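Local coordinates for protein type I topoisomerase, putative (Deinococcus radiodurans, PDB 2F4Q) that probably catalyses ATP-independent breakage, passage and rejoining of single-stranded DNA as a type IB topoisomerase, at residues A[2-7]-A[102-107]; A[94-99]-A[327-332]; A[116-121]-A[205-210]; A[131-136]-A[181-186]; A[165-170]-A[186-191]. One frame throughout, in Å; residues are numbered along the deposited sequence.

Contact 1: A[2-7]-A[102-107]; sequences PSRTEL and LPTLKV
R4 and T104 mark the closest backbone approach, where the first turn of helix 4-9 rests on helix 91-113 with 6.7 Å between the CA atoms of R4 and T104. P2, just ahead of that turn, faces V107 farther along the longer helix. No hydrogen bond joins the two segments. The contact is made by aliphatic carbons near the protein surface.

CG2 of T104 touches CG of R4 at 3.7 Å. The threonine methyl is anti to its own nitrogen (chi1 -66° for OG1), which turns it toward the shorter helix. The two side chains cross at about a right angle. R4 runs on fully extended past T104, and its NH1 is hydrogen-bonded to the carbonyls of E228 and G231. The methylene part of the arginine therefore packs while its charged end is held elsewhere.

V107 uses one methyl for two partners. Its CG1 lies 3.9 Å from CD of the P2 ring. The same CG1 is 4.0 Å from CD2 of L7, and these two side chains meet tip to tip. CD2 of L7 also comes near the T104 methyl. The carbonyl oxygen of P2 is buried here and has no polar partner in the model.

R4 and T5 also touch L64 and F67 of strand 64-69, so the short helix joins that antiparallel sheet to helix 91-113. Its start is a capping box. S3 N donates to E6 OE1 at 3.0 Å, and E6 N returns a weak bond to S3 OG.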
# COMPACT_ATOMS: atom_id res chain seq x y z
N PRO A 2 13.74 -1.72 -11.68
CA PRO A 2 13.02 -0.89 -12.66
C PRO A 2 11.81 -0.20 -12.05
O PRO A 2 11.38 -0.54 -10.95
CB PRO A 2 12.57 -1.92 -13.70
CG PRO A 2 12.41 -3.18 -12.93
CD PRO A 2 13.46 -3.15 -11.86
N SER A 3 11.26 0.77 -12.78
CA SER A 3 9.99 1.39 -12.41
C SER A 3 8.85 0.43 -12.74
O SER A 3 9.05 -0.57 -13.43
CB SER A 3 9.80 2.73 -13.12
OG SER A 3 9.59 2.56 -14.52
N ARG A 4 7.66 0.75 -12.25
CA ARG A 4 6.48 -0.07 -12.48
C ARG A 4 6.18 -0.28 -13.97
O ARG A 4 6.00 -1.41 -14.41
CB ARG A 4 5.26 0.55 -11.79
CG ARG A 4 3.99 -0.26 -11.94
CD ARG A 4 2.81 0.50 -11.41
NE ARG A 4 1.60 -0.32 -11.37
CZ ARG A 4 0.40 0.14 -11.06
NH1 ARG A 4 0.23 1.43 -10.77
NH2 ARG A 4 -0.64 -0.69 -11.05
N THR A 5 6.15 0.82 -14.73
CA THR A 5 5.82 0.74 -16.15
C THR A 5 6.91 0.03 -16.96
O THR A 5 6.60 -0.66 -17.93
CB THR A 5 5.52 2.13 -16.76
OG1 THR A 5 6.58 3.04 -16.44
CG2 THR A 5 4.20 2.67 -16.23
N GLU A 6 8.16 0.20 -16.54
CA GLU A 6 9.29 -0.52 -17.14
C GLU A 6 9.19 -2.03 -16.88
O GLU A 6 9.48 -2.84 -17.76
CB GLU A 6 10.62 0.01 -16.61
CG GLU A 6 11.03 1.36 -17.17
CD GLU A 6 12.27 1.94 -16.49
OE1 GLU A 6 12.59 1.50 -15.36
OE2 GLU A 6 12.92 2.82 -17.08
N LEU A 7 8.79 -2.38 -15.66
CA LEU A 7 8.58 -3.78 -15.28
C LEU A 7 7.43 -4.40 -16.08
O LEU A 7 7.53 -5.56 -16.50
CB LEU A 7 8.30 -3.87 -13.77
CG LEU A 7 8.30 -5.24 -13.09
CD1 LEU A 7 9.70 -5.85 -13.06
CD2 LEU A 7 7.75 -5.13 -11.67
N LEU A 102 1.12 -5.49 -4.29
CA LEU A 102 2.22 -5.28 -3.33
C LEU A 102 3.61 -5.72 -3.81
O LEU A 102 4.58 -4.99 -3.60
CB LEU A 102 1.88 -5.88 -1.96
CG LEU A 102 0.79 -5.17 -1.15
CD1 LEU A 102 0.50 -5.96 0.13
CD2 LEU A 102 1.17 -3.73 -0.81
N PRO A 103 3.73 -6.91 -4.45
CA PRO A 103 5.05 -7.29 -4.97
C PRO A 103 5.64 -6.24 -5.93
O PRO A 103 6.80 -5.87 -5.78
CB PRO A 103 4.75 -8.59 -5.72
CG PRO A 103 3.59 -9.16 -4.99
CD PRO A 103 2.73 -7.97 -4.70
N THR A 104 4.83 -5.75 -6.87
CA THR A 104 5.25 -4.72 -7.83
C THR A 104 5.65 -3.42 -7.13
O THR A 104 6.65 -2.79 -7.50
CB THR A 104 4.14 -4.46 -8.89
OG1 THR A 104 3.98 -5.63 -9.70
CG2 THR A 104 4.51 -3.28 -9.80
N LEU A 105 4.86 -3.01 -6.14
CA LEU A 105 5.20 -1.87 -5.30
C LEU A 105 6.60 -2.01 -4.69
O LEU A 105 7.39 -1.06 -4.71
CB LEU A 105 4.16 -1.68 -4.19
CG LEU A 105 4.51 -0.63 -3.13
CD1 LEU A 105 4.60 0.78 -3.73
CD2 LEU A 105 3.54 -0.67 -1.95
N LYS A 106 6.90 -3.20 -4.16
CA LYS A 106 8.21 -3.47 -3.55
C LYS A 106 9.36 -3.28 -4.55
O LYS A 106 10.38 -2.68 -4.21
CB LYS A 106 8.23 -4.87 -2.90
CG LYS A 106 7.43 -4.95 -1.59
CD LYS A 106 7.00 -6.39 -1.21
CE LYS A 106 6.15 -6.40 0.07
NZ LYS A 106 5.85 -7.79 0.62
N VAL A 107 9.17 -3.76 -5.78
CA VAL A 107 10.15 -3.57 -6.85
C VAL A 107 10.36 -2.08 -7.17
O VAL A 107 11.50 -1.61 -7.24
CB VAL A 107 9.75 -4.34 -8.15
CG1 VAL A 107 10.79 -4.16 -9.25
CG2 VAL A 107 9.53 -5.83 -7.86

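Contact 2: A[94-99]-A[327-332]; sequences RLTRFA and ALKRML
An antiparallel helix pair brings T96 and A99 of helix 91-113 against K329 of helix 323-333, close to the C-terminal end of the model. The two short axes pass 9.3 Å apart. Their signed crossing angle is -147°.

The K329 side chain crosses T96 at about a right angle. Its CG is anti to the backbone nitrogen (chi1 -167°) and the chain is extended beyond it, so the methylenes run past the other helix. CG of K329 packs on the CB of A99 at 3.9 Å. Farther out, CE of K329 passes 3.4 Å from the carbonyl oxygen of T96. T96 was modelled in two conformers, so the contacts of its side chain are less certain. Its OG1 bonds back to the carbonyl of W92.

At the other end the contact is apolar. CD1 of L332 meets CB of L95 at 3.7 Å. Both leucines also touch C291. L95 and A99 also touch T240 and W241 of helix 235-254.

The amine of K329 forms no direct bond to the other segment. Two waters accept from NZ of K329, each at 3.0 Å. One donates to the carbonyl oxygen of T96 and the other to that of A99, 3.0 Å from A99 O. The lysine thus packs through its carbon chain, while its amine, probably charged, is linked to the main-chain oxygens through two waters.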
# COMPACT_ATOMS: atom_id res chain seq x y z
N ARG A 94 -11.47 -5.63 -3.43
CA ARG A 94 -10.46 -4.58 -3.58
C ARG A 94 -9.17 -4.98 -2.85
O ARG A 94 -8.07 -4.76 -3.36
CB ARG A 94 -10.98 -3.25 -3.03
CG ARG A 94 -10.05 -2.07 -3.35
CD ARG A 94 -10.59 -0.72 -2.93
NE ARG A 94 -9.60 0.32 -3.18
CZ ARG A 94 -9.59 1.14 -4.23
NH1 ARG A 94 -10.55 1.09 -5.16
NH2 ARG A 94 -8.62 2.04 -4.34
N LEU A 95 -9.32 -5.56 -1.66
CA LEU A 95 -8.16 -5.95 -0.85
C LEU A 95 -7.35 -7.09 -1.48
O LEU A 95 -6.12 -7.07 -1.44
CB LEU A 95 -8.58 -6.27 0.59
CG LEU A 95 -9.00 -5.06 1.43
CD1 LEU A 95 -9.38 -5.51 2.83
CD2 LEU A 95 -7.87 -4.03 1.49
N THR A 96 -8.02 -8.07 -2.08
CA THR A 96 -7.29 -9.16 -2.74
C THR A 96 -6.50 -8.63 -3.92
O THR A 96 -5.36 -9.04 -4.16
CB THR A 96 -8.27 -10.23 -3.23
OG1 THR A 96 -9.14 -10.62 -2.16
CG2 THR A 96 -7.53 -11.45 -3.74
N ARG A 97 -7.12 -7.72 -4.67
CA ARG A 97 -6.42 -7.08 -5.79
C ARG A 97 -5.26 -6.22 -5.30
O ARG A 97 -4.18 -6.22 -5.92
CB ARG A 97 -7.38 -6.22 -6.61
CG ARG A 97 -8.39 -7.01 -7.43
CD ARG A 97 -9.22 -6.06 -8.28
NE ARG A 97 -10.12 -6.74 -9.20
CZ ARG A 97 -9.88 -6.95 -10.49
NH1 ARG A 97 -8.74 -6.54 -11.05
NH2 ARG A 97 -10.78 -7.58 -11.24
N PHE A 98 -5.45 -5.52 -4.18
CA PHE A 98 -4.36 -4.73 -3.58
C PHE A 98 -3.16 -5.62 -3.23
O PHE A 98 -2.01 -5.27 -3.55
CB PHE A 98 -4.85 -3.96 -2.35
CG PHE A 98 -3.81 -3.05 -1.76
CD1 PHE A 98 -3.34 -1.95 -2.48
CD2 PHE A 98 -3.29 -3.29 -0.49
CE1 PHE A 98 -2.37 -1.09 -1.93
CE2 PHE A 98 -2.32 -2.45 0.06
CZ PHE A 98 -1.86 -1.35 -0.65
N ALA A 99 -3.43 -6.76 -2.60
CA ALA A 99 -2.37 -7.72 -2.27
C ALA A 99 -1.61 -8.15 -3.53
O ALA A 99 -0.39 -8.32 -3.50
CB ALA A 99 -2.96 -8.93 -1.56
N ALA A 327 -1.41 -15.45 3.55
CA ALA A 327 -2.51 -16.10 4.26
C ALA A 327 -3.75 -15.21 4.29
O ALA A 327 -4.87 -15.69 4.10
CB ALA A 327 -2.08 -16.51 5.68
N LEU A 328 -3.54 -13.91 4.50
CA LEU A 328 -4.67 -12.97 4.42
C LEU A 328 -5.28 -12.94 3.04
O LEU A 328 -6.51 -12.95 2.92
CB LEU A 328 -4.25 -11.56 4.86
CG LEU A 328 -5.37 -10.52 4.76
CD1 LEU A 328 -6.58 -10.92 5.60
CD2 LEU A 328 -4.83 -9.16 5.19
N LYS A 329 -4.45 -12.92 2.00
CA LYS A 329 -4.97 -12.91 0.63
C LYS A 329 -5.84 -14.13 0.40
O LYS A 329 -6.96 -14.01 -0.09
CB LYS A 329 -3.86 -12.85 -0.40
CG LYS A 329 -4.38 -12.53 -1.80
CD LYS A 329 -3.26 -12.58 -2.83
CE LYS A 329 -3.78 -12.10 -4.19
NZ LYS A 329 -2.85 -12.42 -5.33
N ARG A 330 -5.34 -15.30 0.80
CA ARG A 330 -6.12 -16.53 0.62
C ARG A 330 -7.41 -16.54 1.44
O ARG A 330 -8.47 -16.99 0.96
CB ARG A 330 -5.25 -17.76 0.92
CG ARG A 330 -4.15 -17.99 -0.12
CD ARG A 330 -3.41 -19.32 0.12
NE ARG A 330 -4.32 -20.46 0.31
CZ ARG A 330 -4.95 -21.09 -0.68
NH1 ARG A 330 -4.75 -20.72 -1.94
NH2 ARG A 330 -5.77 -22.09 -0.42
N MSE A 331 -7.34 -16.02 2.67
CA MSE A 331 -8.55 -15.90 3.47
C MSE A 331 -9.61 -15.04 2.77
O MSE A 331 -10.78 -15.42 2.72
CB MSE A 331 -8.27 -15.37 4.87
CG MSE A 331 -9.54 -15.24 5.68
SE MSE A 331 -9.19 -14.45 7.40
CE MSE A 331 -8.88 -15.96 8.34
N LEU A 332 -9.20 -13.90 2.23
CA LEU A 332 -10.13 -13.03 1.51
C LEU A 332 -10.65 -13.72 0.24
O LEU A 332 -11.84 -13.62 -0.08
CB LEU A 332 -9.46 -11.69 1.19
CG LEU A 332 -9.15 -10.81 2.41
CD1 LEU A 332 -8.27 -9.64 2.00
CD2 LEU A 332 -10.45 -10.31 3.05
O HOH W 1 -4.53 -10.45 -6.90
O HOH W 2 -0.25 -11.17 -4.55

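Contact 3: A[116-121]-A[205-210]; sequences SGLPPR and QTVDAG
T206 and L118 join the N-terminal approach of helix 120-134 to strand 205-207 of a two-stranded antiparallel sheet. P119 holds the N-cap position, and P120 begins the helix.

The tight part is centred on the carbonyl oxygen of L118, which accepts two bonds. OG1 of T206 donates to L118 O at 2.6 Å, in the carbonyl plane and on a lone pair. The backbone N of V207 reaches L118 O at 3.2 Å, tilted 29° from that plane. The P120 ring crosses T206 obliquely, with its CD 3.2 Å from the threonine OG1. R215 of the partner strand touches both P120 and T206.

The other side is looser. The side chains of L118 and V207 meet only at 4.2 Å, CD1 to CG1, and both touch L198. The chain before L118 and after V207 is exposed to solvent. A water bridges L118 N and V207 O; its short distance to V207 O makes that bond doubtful.

The rotamer of T206 fits the bond to L118. Its hydroxyl is anti to the backbone nitrogen (chi1 178°), which directs OG1 at L118 O and leaves CG2 4.1 Å from CG of P120.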
# COMPACT_ATOMS: atom_id res chain seq x y z
N SER A 116 21.28 7.69 -5.07
CA SER A 116 22.24 8.30 -4.16
C SER A 116 21.69 9.59 -3.55
O SER A 116 21.00 10.36 -4.23
CB SER A 116 23.55 8.59 -4.91
OG SER A 116 24.48 9.25 -4.08
N GLY A 117 21.99 9.81 -2.27
CA GLY A 117 21.60 11.04 -1.58
C GLY A 117 20.14 11.07 -1.19
O GLY A 117 19.58 10.06 -0.75
N LEU A 118 19.50 12.23 -1.36
CA LEU A 118 18.07 12.34 -1.05
C LEU A 118 17.26 13.01 -2.16
O LEU A 118 16.67 14.07 -1.93
CB LEU A 118 17.87 13.08 0.28
CG LEU A 118 18.30 12.40 1.58
CD1 LEU A 118 18.33 13.42 2.70
CD2 LEU A 118 17.40 11.21 1.93
N PRO A 119 17.21 12.40 -3.36
CA PRO A 119 16.40 12.96 -4.44
C PRO A 119 14.91 12.74 -4.15
O PRO A 119 14.58 11.86 -3.35
CB PRO A 119 16.86 12.16 -5.67
CG PRO A 119 17.26 10.84 -5.11
CD PRO A 119 17.87 11.14 -3.77
N PRO A 120 14.02 13.54 -4.79
CA PRO A 120 12.59 13.47 -4.48
C PRO A 120 12.00 12.06 -4.48
O PRO A 120 11.30 11.70 -3.53
CB PRO A 120 11.95 14.33 -5.58
CG PRO A 120 13.00 15.30 -5.95
CD PRO A 120 14.31 14.56 -5.82
N ARG A 121 12.28 11.27 -5.52
CA ARG A 121 11.70 9.92 -5.62
C ARG A 121 12.16 8.97 -4.51
O ARG A 121 11.41 8.10 -4.09
CB ARG A 121 11.96 9.30 -6.99
CG ARG A 121 11.21 9.95 -8.15
CD ARG A 121 11.47 9.22 -9.46
NE ARG A 121 10.92 7.87 -9.45
CZ ARG A 121 9.75 7.52 -9.97
NH1 ARG A 121 9.00 8.42 -10.59
NH2 ARG A 121 9.35 6.26 -9.89
N GLN A 205 12.29 15.92 3.55
CA GLN A 205 12.85 16.92 2.67
C GLN A 205 13.69 16.24 1.61
O GLN A 205 14.23 15.16 1.84
CB GLN A 205 13.73 17.89 3.46
CG GLN A 205 12.96 18.78 4.41
CD GLN A 205 13.87 19.71 5.19
OE1 GLN A 205 14.55 19.30 6.13
NE2 GLN A 205 13.87 20.98 4.80
N THR A 206 13.77 16.87 0.45
CA THR A 206 14.70 16.46 -0.59
C THR A 206 15.78 17.54 -0.74
O THR A 206 15.50 18.74 -0.61
CB THR A 206 13.98 16.16 -1.94
OG1 THR A 206 14.95 15.81 -2.93
CG2 THR A 206 13.18 17.37 -2.43
N VAL A 207 17.01 17.11 -1.00
CA VAL A 207 18.14 18.04 -1.12
C VAL A 207 19.10 17.58 -2.22
O VAL A 207 19.22 16.38 -2.48
CB VAL A 207 18.87 18.24 0.25
CG1 VAL A 207 19.54 16.95 0.71
CG2 VAL A 207 19.87 19.41 0.19
N ASP A 208 19.77 18.55 -2.85
CA ASP A 208 20.83 18.26 -3.81
C ASP A 208 22.15 17.97 -3.08
O ASP A 208 22.23 18.11 -1.86
CB ASP A 208 21.00 19.43 -4.80
CG ASP A 208 21.63 20.67 -4.15
OD1 ASP A 208 21.29 21.01 -3.00
OD2 ASP A 208 22.48 21.30 -4.81
N ALA A 209 23.18 17.57 -3.83
CA ALA A 209 24.46 17.19 -3.24
C ALA A 209 25.15 18.34 -2.51
O ALA A 209 25.69 18.14 -1.42
CB ALA A 209 25.38 16.61 -4.31
N GLY A 210 25.11 19.53 -3.11
CA GLY A 210 25.76 20.72 -2.56
C GLY A 210 25.14 21.21 -1.26
O GLY A 210 25.83 21.77 -0.41
O HOH W 3 20.93 14.61 -2.27

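Contact 4: A[131-136]-A[181-186]; sequences LHVARF and KATSDR
K181 and A134 form the direct hydrogen bond of the contact. NZ of K181 donates to A134 O at 2.7 Å, tilted 21° from the carbonyl plane. A water accepts from the same amine at 2.9 Å from K181 NZ and donates to the carbonyl oxygen of R135.

Two positive groups also come together. NE of R135 stands 3.9 Å from K181 NZ. The carboxylate of D277 forms salt bridges with both and so links the two positive groups.

The groups meet where helix 120-134 ends, and R135 leaves it with a positive phi of 65°. Strand 178-184, an outer strand of the three-stranded antiparallel sheet in the catalytic core, passes beside this helix end. R135 O also accepts from R239.

Carbon contacts involve the stem of K181. Chi1 (-50°) sets CG beside the F136 ring, and the bend at chi2 (-86°) turns CD, CE and the amine to A134. CG of K181 is 3.3 Å from CE1 of F136. A134 CB lies over one ring face of F136, toward the rim, and also meets K181 CB at 4.2 Å. F169 meets the F136 ring edge-to-face.

A further water donates to the carbonyl of V133 and, weakly, to that of A182.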
# COMPACT_ATOMS: atom_id res chain seq x y z
N LEU A 131 4.13 4.37 4.86
CA LEU A 131 2.68 4.21 4.72
C LEU A 131 2.31 2.73 4.77
O LEU A 131 1.35 2.34 5.42
CB LEU A 131 2.17 4.79 3.40
CG LEU A 131 2.33 6.30 3.19
CD1 LEU A 131 1.87 6.66 1.77
CD2 LEU A 131 1.51 7.05 4.22
N HIS A 132 3.10 1.91 4.08
CA HIS A 132 2.83 0.49 4.04
C HIS A 132 3.05 -0.21 5.39
O HIS A 132 2.14 -0.84 5.92
CB HIS A 132 3.68 -0.16 2.94
CG HIS A 132 3.49 -1.64 2.82
ND1 HIS A 132 4.49 -2.48 2.39
CD2 HIS A 132 2.43 -2.44 3.10
CE1 HIS A 132 4.06 -3.73 2.41
NE2 HIS A 132 2.81 -3.73 2.83
N VAL A 133 4.27 -0.09 5.92
CA VAL A 133 4.67 -0.83 7.12
C VAL A 133 4.05 -0.28 8.42
O VAL A 133 3.85 -1.04 9.38
CB VAL A 133 6.22 -0.90 7.23
CG1 VAL A 133 6.68 -1.44 8.58
CG2 VAL A 133 6.77 -1.75 6.09
N ALA A 134 3.74 1.02 8.46
CA ALA A 134 3.26 1.64 9.69
C ALA A 134 1.85 2.22 9.61
O ALA A 134 1.32 2.68 10.62
CB ALA A 134 4.26 2.71 10.18
N ARG A 135 1.24 2.19 8.42
CA ARG A 135 -0.19 2.52 8.26
C ARG A 135 -0.49 3.99 8.59
O ARG A 135 -1.59 4.32 9.05
CB ARG A 135 -1.07 1.58 9.10
CG ARG A 135 -0.85 0.08 8.76
CD ARG A 135 -1.42 -0.85 9.83
NE ARG A 135 -0.75 -0.69 11.13
CZ ARG A 135 0.43 -1.20 11.45
NH1 ARG A 135 1.09 -1.97 10.59
NH2 ARG A 135 0.95 -0.97 12.65
N PHE A 136 0.47 4.87 8.35
CA PHE A 136 0.24 6.30 8.56
C PHE A 136 -0.78 6.86 7.60
O PHE A 136 -0.92 6.37 6.47
CB PHE A 136 1.53 7.09 8.38
CG PHE A 136 2.57 6.81 9.41
CD1 PHE A 136 2.27 6.94 10.77
CD2 PHE A 136 3.85 6.43 9.04
CE1 PHE A 136 3.24 6.69 11.73
CE2 PHE A 136 4.82 6.18 9.99
CZ PHE A 136 4.52 6.31 11.34
N LYS A 181 4.52 4.59 16.53
CA LYS A 181 4.88 3.52 15.61
C LYS A 181 6.38 3.35 15.67
O LYS A 181 7.11 4.33 15.62
CB LYS A 181 4.48 3.88 14.18
CG LYS A 181 3.04 4.36 14.01
CD LYS A 181 2.07 3.20 13.84
CE LYS A 181 0.67 3.75 13.59
NZ LYS A 181 -0.18 2.78 12.88
N ALA A 182 6.83 2.11 15.78
CA ALA A 182 8.25 1.84 15.75
C ALA A 182 8.53 0.75 14.74
O ALA A 182 7.80 -0.25 14.67
CB ALA A 182 8.75 1.45 17.13
N THR A 183 9.58 0.94 13.95
CA THR A 183 10.01 -0.08 13.00
C THR A 183 11.52 -0.25 13.07
O THR A 183 12.25 0.70 13.38
CB THR A 183 9.51 0.21 11.55
OG1 THR A 183 10.01 -0.79 10.65
CG2 THR A 183 9.96 1.57 11.09
N SER A 184 11.98 -1.47 12.82
CA SER A 184 13.40 -1.76 12.81
C SER A 184 13.82 -2.14 11.39
O SER A 184 13.38 -3.16 10.86
CB SER A 184 13.74 -2.87 13.80
OG SER A 184 13.42 -2.47 15.13
N ASP A 185 14.63 -1.28 10.78
CA ASP A 185 15.14 -1.51 9.44
C ASP A 185 16.39 -0.67 9.25
O ASP A 185 16.35 0.56 9.39
CB ASP A 185 14.09 -1.17 8.38
CG ASP A 185 14.54 -1.51 6.97
OD1 ASP A 185 14.63 -0.58 6.14
OD2 ASP A 185 14.82 -2.70 6.69
N ARG A 186 17.50 -1.34 8.94
CA ARG A 186 18.80 -0.70 8.78
C ARG A 186 18.79 0.44 7.76
O ARG A 186 19.31 1.53 8.04
CB ARG A 186 19.88 -1.73 8.41
CG ARG A 186 21.25 -1.14 8.09
CD ARG A 186 22.20 -2.18 7.52
NE ARG A 186 23.16 -1.59 6.59
CZ ARG A 186 24.23 -2.22 6.10
NH1 ARG A 186 24.51 -3.47 6.45
NH2 ARG A 186 25.04 -1.59 5.26
O HOH W 4 5.55 -0.72 12.18
O HOH W 5 -2.01 4.67 11.72

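Contact 5: A[165-170]-A[186-191]; sequences NTVTFR and RTLAAN
The side-chain amide of N165 has CA and CB of R186 over one face. At the oxygen end of the amide, OD1 of N165 is 3.3 Å from R186 CA. The two side chains lie side by side and point the same way. The amide and guanidinium planes are only 9° apart, but the guanidinium is too far along its chain to stack.

A water joins the polar groups. It donates to N165 OD1 at 3.0 Å and to R186 O at 2.7 Å. No direct hydrogen bond links the two segments.

The apolar part is built on V167. With chi1 at -176° for CG1, its CG2 is anti to the carbonyl carbon and faces the helix. CG2 of V167 lies 3.6 Å from CA of A189. The small alanine lets the valine come right up to the helix backbone. CG of L188 touches the same V167 methyl at 4.1 Å. CB of A189 also reaches back to the carbonyl oxygen of N165, at 3.8 Å.

Helix 186-196 follows directly from strand 178-184, and D185 caps its start. It folds back over the antiparallel sheet, across strand 166-172. A189 also touches V162 of strand 160-163, while L188 reaches L126 and L130 of helix 120-134. V167 and N165 are bonded through the backbone to T183 and D185.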
# COMPACT_ATOMS: atom_id res chain seq x y z
N ASN A 165 19.09 0.71 14.81
CA ASN A 165 18.28 0.40 13.64
C ASN A 165 16.78 0.64 13.86
O ASN A 165 15.98 0.41 12.95
CB ASN A 165 18.52 -1.04 13.18
CG ASN A 165 19.75 -1.18 12.30
OD1 ASN A 165 20.23 -0.21 11.71
ND2 ASN A 165 20.25 -2.40 12.19
N THR A 166 16.42 1.10 15.05
CA THR A 166 15.01 1.35 15.39
C THR A 166 14.63 2.81 15.19
O THR A 166 15.32 3.72 15.65
CB THR A 166 14.69 0.91 16.84
OG1 THR A 166 15.04 -0.47 17.00
CG2 THR A 166 13.20 1.09 17.13
N VAL A 167 13.53 3.00 14.47
CA VAL A 167 12.98 4.31 14.18
C VAL A 167 11.63 4.38 14.87
O VAL A 167 10.74 3.57 14.59
CB VAL A 167 12.84 4.54 12.65
CG1 VAL A 167 12.38 5.94 12.36
CG2 VAL A 167 14.17 4.29 11.95
N THR A 168 11.48 5.33 15.79
CA THR A 168 10.23 5.45 16.55
C THR A 168 9.57 6.78 16.24
O THR A 168 10.18 7.83 16.42
CB THR A 168 10.48 5.34 18.07
OG1 THR A 168 11.13 4.10 18.35
CG2 THR A 168 9.15 5.40 18.84
N PHE A 169 8.32 6.70 15.78
CA PHE A 169 7.54 7.89 15.47
C PHE A 169 6.52 8.13 16.58
O PHE A 169 5.81 7.20 16.98
CB PHE A 169 6.80 7.74 14.13
CG PHE A 169 7.71 7.55 12.95
CD1 PHE A 169 8.18 8.65 12.23
CD2 PHE A 169 8.09 6.27 12.55
CE1 PHE A 169 9.03 8.48 11.14
CE2 PHE A 169 8.95 6.09 11.45
CZ PHE A 169 9.40 7.19 10.75
N ARG A 170 6.46 9.37 17.07
CA ARG A 170 5.45 9.77 18.04
C ARG A 170 4.91 11.14 17.66
O ARG A 170 5.66 12.13 17.64
CB ARG A 170 6.03 9.83 19.46
CG ARG A 170 6.49 8.47 20.01
CD ARG A 170 7.04 8.58 21.43
NE ARG A 170 6.06 9.17 22.34
CZ ARG A 170 5.08 8.50 22.95
NH1 ARG A 170 4.96 7.18 22.81
NH2 ARG A 170 4.23 9.14 23.75
N ARG A 186 17.50 -1.34 8.94
CA ARG A 186 18.80 -0.70 8.78
C ARG A 186 18.79 0.44 7.76
O ARG A 186 19.31 1.53 8.04
CB ARG A 186 19.88 -1.73 8.41
CG ARG A 186 21.25 -1.14 8.09
CD ARG A 186 22.20 -2.18 7.52
NE ARG A 186 23.16 -1.59 6.59
CZ ARG A 186 24.23 -2.22 6.10
NH1 ARG A 186 24.51 -3.47 6.45
NH2 ARG A 186 25.04 -1.59 5.26
N THR A 187 18.20 0.19 6.60
CA THR A 187 18.18 1.19 5.53
C THR A 187 17.19 2.31 5.82
O THR A 187 17.41 3.45 5.41
CB THR A 187 17.91 0.57 4.13
OG1 THR A 187 16.77 -0.31 4.20
CG2 THR A 187 19.12 -0.21 3.65
N LEU A 188 16.12 1.98 6.53
CA LEU A 188 15.17 2.99 6.99
C LEU A 188 15.84 3.92 7.99
O LEU A 188 15.80 5.14 7.82
CB LEU A 188 13.93 2.33 7.58
CG LEU A 188 12.83 3.15 8.26
CD1 LEU A 188 12.41 4.37 7.44
CD2 LEU A 188 11.65 2.24 8.49
N ALA A 189 16.47 3.34 9.02
CA ALA A 189 17.17 4.12 10.04
C ALA A 189 18.28 4.99 9.43
O ALA A 189 18.41 6.16 9.78
CB ALA A 189 17.73 3.20 11.11
N ALA A 190 19.06 4.40 8.52
CA ALA A 190 20.14 5.11 7.83
C ALA A 190 19.61 6.31 7.05
O ALA A 190 20.20 7.39 7.09
CB ALA A 190 20.90 4.17 6.91
N ASN A 191 18.49 6.12 6.37
CA ASN A 191 17.85 7.19 5.62
C ASN A 191 17.21 8.24 6.51
O ASN A 191 17.28 9.44 6.23
CB ASN A 191 16.85 6.62 4.61
CG ASN A 191 17.54 6.06 3.37
OD1 ASN A 191 18.39 6.71 2.77
ND2 ASN A 191 17.16 4.84 2.98
O HOH W 6 21.31 1.82 9.86

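From the N terminus, contact 1 closes the first loop and ties helix 4-9 to helix 91-113. Contact 2 starts on the same long helix, a little before 102-107, and runs to helix 323-333 near the C terminus. It therefore crosses contact 1 along the chain. Its long loop contains contacts 3, 4 and 5. Contact 3 joins the start of helix 120-134 to strand 205-207, and its loop in turn holds contacts 4 and 5. Those two cross, share R186 and meet through neighbouring strands 166-172 and 178-184. Contact 4 also touches contact 1, with H132 packed on L102 and K106. Contacts 2 and 5 lie on opposite sides of the chain's centre.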